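Local coordinates for histidinol-phosphate aminotransferase (Clostridium acetobutylicum, PDB 3FTB), which probably transfers amino groups with the help of pyridoxal 5'-phosphate, most likely in the histidine biosynthesis pathway, at residues Ile161-Glu164 with Lys165-Val169; Arg211-Thr214 with Lys215-Met219. All blocks are in the same frame, centred on the assembly; numbering follows the deposited sequence.

How the interactions relate
Both interactions are local turns of the chain, and they come in series: interaction 1 is complete before interaction 2 begins, so they neither nest nor cross. Interaction 1, at 161-169, starts helix 163-176, which links the parallel strands 147-151 and 179-183 of the seven-stranded sheet. The chain then passes through strand 179-183 and on to strand 207-212 of that same sheet. Interaction 2, at 211-219, folds the loop that leaves the end of this strand and leads towards strand 225-229. The centres lie 26 Å apart and the nearest atoms about 11 Å apart, so what joins the two is the shared sheet, not direct touch.

Interaction 1 (Ile161-Glu164 with Lys165-Val169); sequences INKE and KFIHV
N162 caps the first turn of helix 163-176 by bonding to K165, while I161 and F166 clasp each other beneath it; this is a local helix-start contact in the unit formed by strand 147-151, the helix and strand 179-183. The capping bond runs from K165 N to N162 OD1 at 2.9 Å and is nearly straight (169° at the hydrogen), although the donor stands 42° out of the amide carbonyl plane. With CG anti to its backbone N (chi1 -176°), N162 brings OD1 round to K165 N. The K165 chain, extended beyond CG, passes across that amide, with K165 CG 3.2 Å from N162 OD1. The backbone takes over one residue later, where F166 N bonds to N162 O at 3.0 Å. A further bond, from I167 N to K163 O, is weak and doubtful, because that oxygen sits too close to a neighbour in the model.

On the buried side, the CG2 branch of I161 comes over one face of the F166 ring, 3.4 Å from F166 CG. V169 also packs on the ring, its CB 4.0 Å above the F166 ring plane and over the centre. I150, I180 and I182 of the neighbouring strands close round this pair, and Y135 of helix 135-141 touches F166 and bonds through its hydroxyl to N162 N.

On the exposed side, water 1 donates to E164 OE2 at 2.6 Å and makes a weak contact with H168 NE2, one turn further on. The residue before the N-cap thus packs on the fourth residue after it, while the cap side chain binds the third: a hydrophobic staple combined with an asparagine N-cap, opening the helix of a beta-alpha-beta crossover.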
ATOM      1  N   ILE A 161       8.500   4.975  27.767  1.00 36.88           N
ATOM      2  CA  ILE A 161       7.477   5.501  28.662  1.00 31.08           C
ATOM      3  C   ILE A 161       7.416   4.745  30.007  1.00 34.07           C
ATOM      4  O   ILE A 161       7.081   3.567  30.053  1.00 36.93           O
ATOM      5  CB  ILE A 161       6.088   5.445  28.011  1.00 27.14           C
ATOM      6  CG1 ILE A 161       6.051   6.255  26.709  1.00 17.94           C
ATOM      7  CG2 ILE A 161       5.020   5.935  28.992  1.00 30.98           C
ATOM      8  CD1 ILE A 161       4.779   6.030  25.899  1.00 14.92           C
ATOM      9  N   ASN A 162       7.752   5.443  31.088  1.00 27.25           N
ATOM     10  CA  ASN A 162       7.622   4.942  32.456  1.00 27.73           C
ATOM     11  C   ASN A 162       6.195   4.484  32.720  1.00 29.03           C
ATOM     12  O   ASN A 162       5.273   5.302  32.787  1.00 39.33           O
ATOM     13  CB  ASN A 162       8.033   6.059  33.442  1.00 27.33           C
ATOM     14  CG  ASN A 162       8.022   5.614  34.907  1.00 31.12           C
ATOM     15  OD1 ASN A 162       7.037   5.074  35.405  1.00 33.83           O
ATOM     16  ND2 ASN A 162       9.114   5.886  35.607  1.00 34.68           N
ATOM     17  N   LYS A 163       6.005   3.173  32.860  1.00 27.00           N
ATOM     18  CA  LYS A 163       4.664   2.639  33.017  1.00 32.58           C
ATOM     19  C   LYS A 163       3.996   3.204  34.263  1.00 37.74           C
ATOM     20  O   LYS A 163       2.894   3.733  34.187  1.00 43.04           O
ATOM     21  CB  LYS A 163       4.670   1.112  33.045  1.00 39.00           C
ATOM     22  CG  LYS A 163       3.370   0.493  32.561  1.00 50.20           C
ATOM     23  CD  LYS A 163       3.291  -0.988  32.897  1.00 58.27           C
ATOM     24  CE  LYS A 163       4.131  -1.862  31.975  1.00 59.32           C
ATOM     25  NZ  LYS A 163       4.141  -3.273  32.489  1.00 53.48           N
ATOM     26  N   GLU A 164       4.672   3.127  35.403  1.00 41.16           N
ATOM     27  CA  GLU A 164       4.073   3.600  36.652  1.00 42.17           C
ATOM     28  C   GLU A 164       3.553   5.056  36.583  1.00 46.73           C
ATOM     29  O   GLU A 164       2.420   5.326  36.983  1.00 48.45           O
ATOM     30  CB  GLU A 164       5.021   3.363  37.835  1.00 34.78           C
ATOM     31  CG  GLU A 164       4.597   4.028  39.142  1.00 47.48           C
ATOM     32  CD  GLU A 164       5.264   5.380  39.350  1.00 65.86           C
ATOM     33  OE1 GLU A 164       6.484   5.480  39.092  1.00 69.59           O
ATOM     34  OE2 GLU A 164       4.579   6.338  39.775  1.00 71.63           O
ATOM     35  N   LYS A 165       4.359   5.976  36.051  1.00 47.98           N
ATOM     36  CA  LYS A 165       3.973   7.390  35.957  1.00 41.40           C
ATOM     37  C   LYS A 165       2.883   7.655  34.919  1.00 40.11           C
ATOM     38  O   LYS A 165       2.045   8.544  35.093  1.00 33.57           O
ATOM     39  CB  LYS A 165       5.181   8.263  35.609  1.00 38.93           C
ATOM     40  CG  LYS A 165       6.416   8.021  36.445  1.00 38.34           C
ATOM     41  CD  LYS A 165       7.343   9.230  36.392  1.00 38.83           C
ATOM     42  CE  LYS A 165       8.389   9.181  37.493  1.00 40.95           C
ATOM     43  NZ  LYS A 165       9.060  10.502  37.674  1.00 39.71           N
ATOM     44  N   PHE A 166       2.920   6.899  33.823  1.00 34.29           N
ATOM     45  CA  PHE A 166       2.000   7.107  32.711  1.00 35.08           C
ATOM     46  C   PHE A 166       0.614   6.537  33.019  1.00 42.52           C
ATOM     47  O   PHE A 166      -0.370   6.920  32.376  1.00 42.95           O
ATOM     48  CB  PHE A 166       2.569   6.463  31.440  1.00 39.56           C
ATOM     49  CG  PHE A 166       2.060   7.068  30.150  1.00 39.72           C
ATOM     50  CD1 PHE A 166       2.549   8.286  29.689  1.00 35.44           C
ATOM     51  CD2 PHE A 166       1.122   6.396  29.376  1.00 40.92           C
ATOM     52  CE1 PHE A 166       2.092   8.836  28.489  1.00 26.19           C
ATOM     53  CE2 PHE A 166       0.668   6.937  28.180  1.00 37.75           C
ATOM     54  CZ  PHE A 166       1.156   8.161  27.741  1.00 33.21           C
ATOM     55  N   ILE A 167       0.533   5.629  33.996  1.00 30.31           N
ATOM     56  CA  ILE A 167      -0.749   5.024  34.342  1.00 34.42           C
ATOM     57  C   ILE A 167      -1.754   6.091  34.760  1.00 37.41           C
ATOM     58  O   ILE A 167      -2.958   5.945  34.546  1.00 36.80           O
ATOM     59  CB  ILE A 167      -0.627   3.939  35.443  1.00 66.68           C
ATOM     60  CG1 ILE A 167       0.336   2.825  35.002  1.00 69.49           C
ATOM     61  CG2 ILE A 167      -2.004   3.348  35.779  1.00 51.70           C
ATOM     62  CD1 ILE A 167       0.140   2.336  33.560  1.00 63.43           C
ATOM     63  N   HIS A 168      -1.256   7.171  35.346  1.00 34.98           N
ATOM     64  CA  HIS A 168      -2.115   8.302  35.677  1.00 34.71           C
ATOM     65  C   HIS A 168      -2.642   8.959  34.414  1.00 42.05           C
ATOM     66  O   HIS A 168      -3.779   9.422  34.376  1.00 48.34           O
ATOM     67  CB  HIS A 168      -1.368   9.296  36.553  1.00 36.06           C
ATOM     68  CG  HIS A 168      -0.736   8.659  37.748  1.00 47.64           C
ATOM     69  ND1 HIS A 168      -1.427   8.421  38.915  1.00 48.89           N
ATOM     70  CD2 HIS A 168       0.514   8.171  37.944  1.00 60.27           C
ATOM     71  CE1 HIS A 168      -0.626   7.833  39.788  1.00 58.40           C
ATOM     72  NE2 HIS A 168       0.556   7.669  39.221  1.00 66.15           N
ATOM     73  N   VAL A 169      -1.819   8.980  33.369  1.00 39.32           N
ATOM     74  CA  VAL A 169      -2.284   9.461  32.071  1.00 40.59           C
ATOM     75  C   VAL A 169      -3.311   8.483  31.489  1.00 34.61           C
ATOM     76  O   VAL A 169      -4.374   8.885  31.021  1.00 30.43           O
ATOM     77  CB  VAL A 169      -1.111   9.677  31.064  1.00 32.41           C
ATOM     78  CG1 VAL A 169      -1.599  10.380  29.800  1.00 35.33           C
ATOM     79  CG2 VAL A 169      -0.020  10.477  31.686  1.00 36.33           C
TER
HETATM   80  O   HOH W   1       2.513   5.713  41.200  1.00 34.65           O

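Interaction 2 (Arg211-Thr214 with Lys215-Met219); sequences RAMT and KFFAM. With PO4 (phosphate ion), chain G; PO4 (phosphate ion), chain E.
M213 and F217 meet through a methionine methyl laid on a ring face, yet no clear direct hydrogen bond links 211-214 with 215-219, and two waters supply the polar connections. M213 CE stands 4.1 Å from the centroid of the F217 ring, 22° off the normal, a CH-pi contact over the face; the sulfur is further up, in a longer Met-aromatic approach. The bend at chi3 of M213 (71°) turns this methyl over the ring. There M213 CE also touches M219 CE at 3.8 Å, the two methionine chains lying side by side. F216 CD2 covers the other face of F217, so the ring is held between M213 and F216; Y264 and I265 of helix 262-285 also touch it.

Water 2 donates to A212 O at 3.0 Å and accepts from F216 N at 2.8 Å. Water 3 donates to both T214 OG1 and M219 O, bridging T214 and M219 across the turn. A type I turn from K215 to A218 reverses the chain between them, while T214 O is left buried without a partner.

T214 OG1 donates to O2 of the chain E phosphate at 2.7 Å while accepting from water 3. R211 forks onto the chain G phosphate, NH2 to O4 at 2.5 Å and NH1 to O1 at a very short distance; E184 holds its NE in a salt bridge. K215 NZ bonds to Y58 of the second subunit. S88 OG, R223 NH2 and A87 N are also hydrogen-bonded to bound phosphate. A threonine hydroxyl donating to an anion, directly followed by a lysine, is consistent with the cofactor-phosphate pocket and lysine-bearing loop of pyridoxal-phosphate aminotransferases; the chain E ion, probably from the crystallisation liquor, may occupy the place of the cofactor's phosphate.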
ATOM      1  N   ARG A 211       2.688  -1.018  15.819  1.00 29.17           N
ATOM      2  CA  ARG A 211       3.894  -1.821  15.695  1.00 34.95           C
ATOM      3  C   ARG A 211       4.368  -1.835  14.248  1.00 40.68           C
ATOM      4  O   ARG A 211       3.661  -1.380  13.359  1.00 28.55           O
ATOM      5  CB  ARG A 211       3.641  -3.250  16.150  1.00 31.22           C
ATOM      6  CG  ARG A 211       3.301  -3.394  17.611  1.00 23.53           C
ATOM      7  CD  ARG A 211       4.480  -3.141  18.483  1.00 31.92           C
ATOM      8  NE  ARG A 211       4.214  -3.584  19.847  1.00 39.58           N
ATOM      9  CZ  ARG A 211       4.716  -4.695  20.366  1.00 38.06           C
ATOM     10  NH1 ARG A 211       5.509  -5.458  19.628  1.00 32.18           N
ATOM     11  NH2 ARG A 211       4.432  -5.031  21.618  1.00 41.95           N
ATOM     12  N   ALA A 212       5.563  -2.373  14.019  1.00 46.79           N
ATOM     13  CA  ALA A 212       6.109  -2.494  12.672  1.00 35.92           C
ATOM     14  C   ALA A 212       7.101  -3.643  12.582  1.00 40.14           C
ATOM     15  O   ALA A 212       7.754  -3.991  13.569  1.00 40.27           O
ATOM     16  CB  ALA A 212       6.771  -1.199  12.252  1.00 38.63           C
ATOM     17  N   MET A 213       7.202  -4.225  11.391  1.00 43.09           N
ATOM     18  CA  MET A 213       8.174  -5.275  11.109  1.00 42.75           C
ATOM     19  C   MET A 213       9.339  -4.669  10.344  1.00 49.29           C
ATOM     20  O   MET A 213      10.262  -5.369   9.928  1.00 55.66           O
ATOM     21  CB  MET A 213       7.542  -6.369  10.248  1.00 37.94           C
ATOM     22  CG  MET A 213       6.465  -7.221  10.933  1.00 28.30           C
ATOM     23  SD  MET A 213       6.087  -8.701   9.958  1.00 29.02           S
ATOM     24  CE  MET A 213       7.595  -9.652  10.222  1.00 19.20           C
ATOM     25  N   THR A 214       9.273  -3.351  10.169  1.00 48.29           N
ATOM     26  CA  THR A 214      10.191  -2.599   9.312  1.00 39.68           C
ATOM     27  C   THR A 214      11.581  -2.385   9.899  1.00 30.62           C
ATOM     28  O   THR A 214      12.572  -2.473   9.192  1.00 30.06           O
ATOM     29  CB  THR A 214       9.598  -1.227   8.983  1.00 42.06           C
ATOM     30  OG1 THR A 214       8.222  -1.387   8.614  1.00 41.86           O
ATOM     31  CG2 THR A 214      10.367  -0.576   7.854  1.00 40.79           C
ATOM     32  N   LYS A 215      11.653  -2.095  11.191  1.00 22.35           N
ATOM     33  CA  LYS A 215      12.931  -1.818  11.817  1.00 36.73           C
ATOM     34  C   LYS A 215      13.530  -3.097  12.386  1.00 34.66           C
ATOM     35  O   LYS A 215      14.587  -3.545  11.937  1.00 35.13           O
ATOM     36  CB  LYS A 215      12.778  -0.748  12.910  1.00 46.81           C
ATOM     37  CG  LYS A 215      12.390   0.640  12.396  1.00 46.46           C
ATOM     38  CD  LYS A 215      13.401   1.170  11.383  1.00 49.11           C
ATOM     39  CE  LYS A 215      13.219   2.665  11.111  1.00 52.28           C
ATOM     40  NZ  LYS A 215      12.007   2.955  10.296  1.00 61.82           N
ATOM     41  N   PHE A 216      12.835  -3.692  13.352  1.00 38.93           N
ATOM     42  CA  PHE A 216      13.343  -4.855  14.082  1.00 42.45           C
ATOM     43  C   PHE A 216      13.504  -6.137  13.255  1.00 42.59           C
ATOM     44  O   PHE A 216      14.369  -6.972  13.557  1.00 42.27           O
ATOM     45  CB  PHE A 216      12.468  -5.137  15.300  1.00 37.30           C
ATOM     46  CG  PHE A 216      13.024  -6.195  16.214  1.00 43.69           C
ATOM     47  CD1 PHE A 216      14.184  -5.971  16.936  1.00 37.80           C
ATOM     48  CD2 PHE A 216      12.377  -7.412  16.360  1.00 45.96           C
ATOM     49  CE1 PHE A 216      14.691  -6.947  17.783  1.00 37.67           C
ATOM     50  CE2 PHE A 216      12.878  -8.379  17.198  1.00 38.98           C
ATOM     51  CZ  PHE A 216      14.035  -8.148  17.911  1.00 36.48           C
ATOM     52  N   PHE A 217      12.673  -6.296  12.227  1.00 34.46           N
ATOM     53  CA  PHE A 217      12.699  -7.500  11.395  1.00 31.10           C
ATOM     54  C   PHE A 217      13.424  -7.272  10.078  1.00 25.88           C
ATOM     55  O   PHE A 217      13.408  -8.140   9.195  1.00 25.32           O
ATOM     56  CB  PHE A 217      11.276  -8.043  11.149  1.00 38.47           C
ATOM     57  CG  PHE A 217      10.681  -8.737  12.346  1.00 40.18           C
ATOM     58  CD1 PHE A 217       9.830  -8.061  13.205  1.00 39.06           C
ATOM     59  CD2 PHE A 217      10.997 -10.057  12.626  1.00 42.27           C
ATOM     60  CE1 PHE A 217       9.292  -8.684  14.318  1.00 36.86           C
ATOM     61  CE2 PHE A 217      10.470 -10.690  13.737  1.00 46.93           C
ATOM     62  CZ  PHE A 217       9.611  -9.996  14.590  1.00 45.07           C
ATOM     63  N   ALA A 218      14.049  -6.101   9.965  1.00 29.30           N
ATOM     64  CA  ALA A 218      14.981  -5.772   8.881  1.00 33.75           C
ATOM     65  C   ALA A 218      14.365  -5.731   7.483  1.00 41.26           C
ATOM     66  O   ALA A 218      15.100  -5.756   6.478  1.00 34.68           O
ATOM     67  CB  ALA A 218      16.191  -6.721   8.899  1.00 33.77           C
ATOM     68  N   MET A 219      13.035  -5.648   7.414  1.00 44.85           N
ATOM     69  CA  MET A 219      12.333  -5.739   6.131  1.00 48.33           C
ATOM     70  C   MET A 219      11.527  -4.475   5.765  1.00 50.22           C
ATOM     71  O   MET A 219      10.298  -4.523   5.730  1.00 50.36           O
ATOM     72  CB  MET A 219      11.427  -6.994   6.100  1.00 45.16           C
ATOM     73  CG  MET A 219      12.183  -8.348   6.078  1.00 44.54           C
ATOM     74  SD  MET A 219      11.185  -9.887   5.980  1.00 37.32           S
ATOM     75  CE  MET A 219      10.241  -9.747   7.494  1.00 42.35           C
TER
HETATM   76  P   PO4 G 364       6.040  -8.138  21.815  1.00 62.96           P
HETATM   77  O1  PO4 G 364       6.275  -7.554  20.444  1.00 38.48           O
HETATM   78  O2  PO4 G 364       5.324  -9.463  21.675  1.00 60.06           O
HETATM   79  O3  PO4 G 364       7.375  -8.329  22.505  1.00 66.82           O
HETATM   80  O4  PO4 G 364       5.186  -7.222  22.665  1.00 73.61           O
HETATM   81  P   PO4 E 362       7.485   2.180   7.992  1.00 29.96           P
HETATM   82  O1  PO4 E 362       6.328   2.654   7.150  1.00 38.50           O
HETATM   83  O2  PO4 E 362       7.045   1.062   8.890  1.00 33.13           O
HETATM   84  O3  PO4 E 362       8.598   1.650   7.125  1.00 25.56           O
HETATM   85  O4  PO4 E 362       7.956   3.333   8.841  1.00 35.41           O
HETATM   86  O   HOH W   2      10.323  -2.508  13.903  1.00 37.77           O
HETATM   87  O   HOH W   3       8.009  -3.038   6.156  1.00 33.08           O